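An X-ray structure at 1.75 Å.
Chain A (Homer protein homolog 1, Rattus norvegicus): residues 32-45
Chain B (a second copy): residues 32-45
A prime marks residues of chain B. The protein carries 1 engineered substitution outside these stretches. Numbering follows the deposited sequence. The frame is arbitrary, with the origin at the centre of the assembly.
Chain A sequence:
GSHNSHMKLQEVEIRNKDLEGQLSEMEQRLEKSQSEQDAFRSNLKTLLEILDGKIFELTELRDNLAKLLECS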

# COMPACT_ATOMS: atom_id res chain seq x y z
N LYS A 32 4.93 -34.50 3.42
CA LYS A 32 4.28 -33.57 4.36
C LYS A 32 4.81 -32.16 4.15
O LYS A 32 4.05 -31.17 4.10
CB LYS A 32 4.58 -34.02 5.80
CG LYS A 32 3.96 -33.17 6.90
CD LYS A 32 2.48 -32.89 6.64
CE LYS A 32 1.84 -32.14 7.79
NZ LYS A 32 0.80 -31.21 7.31
N SER A 33 6.13 -32.07 4.00
CA SER A 33 6.80 -30.79 3.80
C SER A 33 6.28 -30.07 2.55
O SER A 33 6.00 -28.85 2.57
CB SER A 33 8.31 -31.05 3.67
OG SER A 33 8.96 -29.88 3.20
N GLN A 34 6.14 -30.84 1.48
CA GLN A 34 5.68 -30.31 0.19
C GLN A 34 4.18 -29.94 0.22
O GLN A 34 3.75 -28.94 -0.38
CB GLN A 34 6.02 -31.31 -0.93
CG GLN A 34 7.52 -31.43 -1.19
CD GLN A 34 7.87 -32.45 -2.26
OE1 GLN A 34 7.13 -33.41 -2.49
NE2 GLN A 34 9.02 -32.26 -2.90
N SER A 35 3.38 -30.72 0.95
CA SER A 35 1.96 -30.41 1.12
C SER A 35 1.79 -29.08 1.88
O SER A 35 0.97 -28.24 1.54
CB SER A 35 1.25 -31.55 1.86
OG SER A 35 -0.01 -31.13 2.37
N GLU A 36 2.62 -28.91 2.89
CA GLU A 36 2.63 -27.71 3.69
C GLU A 36 3.06 -26.53 2.84
O GLU A 36 2.45 -25.46 2.92
CB GLU A 36 3.53 -27.90 4.91
CG GLU A 36 2.91 -28.78 6.01
CD GLU A 36 3.89 -29.10 7.12
OE1 GLU A 36 5.02 -28.57 7.09
OE2 GLU A 36 3.53 -29.90 8.02
N GLN A 37 4.09 -26.73 2.01
CA GLN A 37 4.56 -25.64 1.13
C GLN A 37 3.49 -25.25 0.11
O GLN A 37 3.29 -24.05 -0.16
CB GLN A 37 5.90 -26.01 0.47
CG GLN A 37 6.50 -24.95 -0.48
CD GLN A 37 7.14 -23.72 0.21
OE1 GLN A 37 7.35 -23.69 1.42
NE2 GLN A 37 7.47 -22.72 -0.60
N ASP A 38 2.81 -26.23 -0.47
CA ASP A 38 1.67 -25.95 -1.37
C ASP A 38 0.56 -25.11 -0.73
O ASP A 38 0.08 -24.12 -1.31
CB ASP A 38 1.12 -27.25 -1.96
CG ASP A 38 2.15 -27.99 -2.79
OD1 ASP A 38 3.21 -27.41 -3.10
OD2 ASP A 38 1.90 -29.16 -3.15
N ALA A 39 0.17 -25.47 0.48
CA ALA A 39 -0.84 -24.72 1.23
C ALA A 39 -0.37 -23.29 1.56
O ALA A 39 -1.14 -22.32 1.50
CB ALA A 39 -1.17 -25.48 2.48
N PHE A 40 0.92 -23.16 1.87
CA PHE A 40 1.55 -21.86 2.16
C PHE A 40 1.45 -21.00 0.88
O PHE A 40 0.97 -19.86 0.93
CB PHE A 40 3.01 -22.12 2.61
CG PHE A 40 3.82 -20.89 2.99
CD1 PHE A 40 3.27 -19.84 3.70
CD2 PHE A 40 5.18 -20.84 2.67
CE1 PHE A 40 4.06 -18.73 4.05
CE2 PHE A 40 5.97 -19.75 3.02
CZ PHE A 40 5.42 -18.69 3.72
N ARG A 41 1.82 -21.56 -0.27
CA ARG A 41 1.80 -20.81 -1.53
C ARG A 41 0.37 -20.39 -1.90
O ARG A 41 0.15 -19.27 -2.37
CB ARG A 41 2.44 -21.61 -2.67
CG ARG A 41 3.94 -21.80 -2.55
CD ARG A 41 4.42 -22.57 -3.77
NE ARG A 41 5.87 -22.80 -3.76
CZ ARG A 41 6.73 -22.13 -4.52
NH1 ARG A 41 6.30 -21.19 -5.36
NH2 ARG A 41 8.02 -22.41 -4.46
N SER A 42 -0.59 -21.28 -1.66
CA SER A 42 -2.00 -20.97 -1.91
C SER A 42 -2.47 -19.79 -1.04
O SER A 42 -3.11 -18.87 -1.55
CB SER A 42 -2.88 -22.21 -1.74
OG SER A 42 -2.58 -23.11 -2.79
N ASN A 43 -2.13 -19.83 0.25
CA ASN A 43 -2.46 -18.73 1.18
C ASN A 43 -1.82 -17.41 0.76
O ASN A 43 -2.47 -16.35 0.79
CB ASN A 43 -2.12 -19.07 2.62
CG ASN A 43 -3.07 -20.09 3.20
OD1 ASN A 43 -4.28 -20.05 2.94
ND2 ASN A 43 -2.54 -21.01 3.96
N LEU A 44 -0.58 -17.47 0.28
CA LEU A 44 0.10 -16.28 -0.23
C LEU A 44 -0.56 -15.74 -1.50
O LEU A 44 -0.62 -14.54 -1.69
CB LEU A 44 1.59 -16.55 -0.50
CG LEU A 44 2.41 -16.84 0.77
CD1 LEU A 44 3.79 -17.38 0.40
CD2 LEU A 44 2.50 -15.62 1.73
N LYS A 45 -1.05 -16.65 -2.35
CA LYS A 45 -1.80 -16.26 -3.56
C LYS A 45 -3.04 -15.41 -3.20
O LYS A 45 -3.31 -14.35 -3.79
CB LYS A 45 -2.14 -17.53 -4.35
CG LYS A 45 -0.91 -18.08 -5.09
CD LYS A 45 -1.27 -19.21 -6.04
CE LYS A 45 -0.09 -19.56 -6.95
NZ LYS A 45 -0.10 -18.69 -8.17
N LYS B 32 17.45 -30.56 -1.67
CA LYS B 32 17.00 -29.60 -2.69
C LYS B 32 15.72 -28.91 -2.26
O LYS B 32 15.60 -27.70 -2.40
CB LYS B 32 16.85 -30.24 -4.08
CG LYS B 32 18.19 -30.60 -4.74
CD LYS B 32 18.07 -30.94 -6.23
CE LYS B 32 19.45 -30.89 -6.91
NZ LYS B 32 19.63 -31.96 -7.93
N SER B 33 14.78 -29.70 -1.71
CA SER B 33 13.48 -29.19 -1.25
C SER B 33 13.70 -28.22 -0.11
O SER B 33 13.09 -27.13 -0.06
CB SER B 33 12.58 -30.34 -0.76
OG SER B 33 11.28 -29.88 -0.41
N GLN B 34 14.56 -28.60 0.83
CA GLN B 34 14.79 -27.76 1.99
C GLN B 34 15.39 -26.43 1.53
O GLN B 34 15.01 -25.38 2.03
CB GLN B 34 15.73 -28.43 2.99
CG GLN B 34 15.06 -29.40 3.93
CD GLN B 34 16.03 -30.45 4.45
OE1 GLN B 34 17.25 -30.31 4.29
NE2 GLN B 34 15.50 -31.52 5.05
N SER B 35 16.33 -26.49 0.58
CA SER B 35 16.96 -25.26 0.02
C SER B 35 16.00 -24.29 -0.67
O SER B 35 16.02 -23.06 -0.42
CB SER B 35 18.04 -25.65 -0.99
OG SER B 35 19.30 -25.67 -0.37
N GLU B 36 15.18 -24.84 -1.57
CA GLU B 36 14.15 -24.07 -2.23
C GLU B 36 13.16 -23.44 -1.26
O GLU B 36 12.77 -22.27 -1.43
CB GLU B 36 13.50 -24.92 -3.31
CG GLU B 36 14.63 -25.36 -4.25
CD GLU B 36 14.27 -26.31 -5.36
OE1 GLU B 36 13.11 -26.75 -5.48
OE2 GLU B 36 15.21 -26.63 -6.11
N GLN B 37 12.78 -24.19 -0.22
CA GLN B 37 11.81 -23.66 0.76
C GLN B 37 12.42 -22.52 1.60
O GLN B 37 11.78 -21.48 1.79
CB GLN B 37 11.21 -24.78 1.61
CG GLN B 37 10.39 -25.77 0.74
CD GLN B 37 9.72 -26.91 1.54
OE1 GLN B 37 9.94 -27.05 2.75
NE2 GLN B 37 8.89 -27.69 0.87
N ASP B 38 13.68 -22.68 2.02
CA ASP B 38 14.40 -21.65 2.76
C ASP B 38 14.56 -20.39 1.94
O ASP B 38 14.39 -19.30 2.47
CB ASP B 38 15.79 -22.13 3.18
CG ASP B 38 15.75 -23.28 4.16
OD1 ASP B 38 14.65 -23.60 4.67
OD2 ASP B 38 16.82 -23.87 4.42
N ALA B 39 14.91 -20.54 0.66
CA ALA B 39 15.14 -19.37 -0.22
C ALA B 39 13.81 -18.63 -0.41
O ALA B 39 13.74 -17.41 -0.37
CB ALA B 39 15.72 -19.81 -1.59
N PHE B 40 12.76 -19.42 -0.61
CA PHE B 40 11.43 -18.90 -0.82
C PHE B 40 11.00 -18.07 0.38
O PHE B 40 10.51 -16.94 0.20
CB PHE B 40 10.43 -20.03 -1.13
CG PHE B 40 9.04 -19.54 -1.46
CD1 PHE B 40 8.73 -19.11 -2.74
CD2 PHE B 40 8.05 -19.51 -0.48
CE1 PHE B 40 7.44 -18.67 -3.05
CE2 PHE B 40 6.73 -19.04 -0.79
CZ PHE B 40 6.45 -18.65 -2.07
N ARG B 41 11.23 -18.62 1.58
CA ARG B 41 10.92 -17.94 2.84
C ARG B 41 11.71 -16.64 3.02
O ARG B 41 11.15 -15.64 3.42
CB ARG B 41 11.26 -18.85 4.01
CG ARG B 41 10.73 -18.39 5.32
CD ARG B 41 10.84 -19.50 6.35
NE ARG B 41 10.43 -19.05 7.67
CZ ARG B 41 9.20 -19.15 8.16
NH1 ARG B 41 8.21 -19.68 7.44
NH2 ARG B 41 8.95 -18.70 9.38
N SER B 42 13.02 -16.70 2.77
CA SER B 42 13.88 -15.53 2.89
C SER B 42 13.44 -14.40 1.96
O SER B 42 13.37 -13.22 2.38
CB SER B 42 15.34 -15.90 2.61
OG SER B 42 15.82 -16.79 3.60
N ASN B 43 13.12 -14.78 0.73
CA ASN B 43 12.69 -13.84 -0.30
C ASN B 43 11.35 -13.19 0.07
O ASN B 43 11.16 -12.00 -0.12
CB ASN B 43 12.65 -14.48 -1.68
CG ASN B 43 14.06 -14.83 -2.21
OD1 ASN B 43 14.28 -15.88 -2.80
ND2 ASN B 43 15.02 -13.95 -1.97
N LEU B 44 10.45 -14.00 0.63
CA LEU B 44 9.18 -13.48 1.16
C LEU B 44 9.40 -12.48 2.30
O LEU B 44 8.76 -11.43 2.33
CB LEU B 44 8.30 -14.64 1.62
CG LEU B 44 6.88 -14.29 2.04
CD1 LEU B 44 6.09 -13.65 0.89
CD2 LEU B 44 6.20 -15.58 2.53
N LYS B 45 10.32 -12.80 3.20
CA LYS B 45 10.64 -11.93 4.33
C LYS B 45 11.13 -10.57 3.83
O LYS B 45 10.82 -9.55 4.44
CB LYS B 45 11.65 -12.60 5.28
CG LYS B 45 11.02 -13.71 6.13
CD LYS B 45 12.04 -14.69 6.77
CE LYS B 45 13.21 -13.97 7.41
NZ LYS B 45 14.18 -14.97 7.94
O HOH W 1 9.04 -21.64 2.29

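What does chain B offer at its N-terminal end? Ser33′ points toward the partner helix, but its OG stays 4.3 Å from Ser33 OG, a loose approach. The CA atoms of Gln34 and Ser33′ lie 8.0 Å apart, and those of Gln37 and Gln37′ are closer, at 7.5 Å.

How does Gln37′ reach across? Its CA-to-CB bond points sideways, yet the extended m, t side chain carries the amide over to chain A. There Gln37′ NE2 donates a weak hydrogen bond to Ser33 OG (3.2 Å) and packs against Gln37 CB at 3.5 Å. The backbone joins in through water 1, which donates to both Gln37′ O and Gln37 OE1, each at 2.8 Å.

Why does Phe40′ dominate the contact? Its ring enters a hole formed by Gln37, Phe40, Arg41 and Leu44, and has the largest area covered. The Arg41 guanidinium lies over one face in a cation-pi contact, CZ 4.2 Å from the Phe40′ ring centroid, while Leu44 CD1 meets the edge at Phe40′ CE2, 3.6 Å away.

What closes the apolar layer? Leu44′ CD2 touches Phe40 CZ at 3.4 Å and Leu44 CD1 at 3.7 Å. Branched and wholly apolar, the leucines suit this buried position, where the helices run roughly parallel, inclined by 23°.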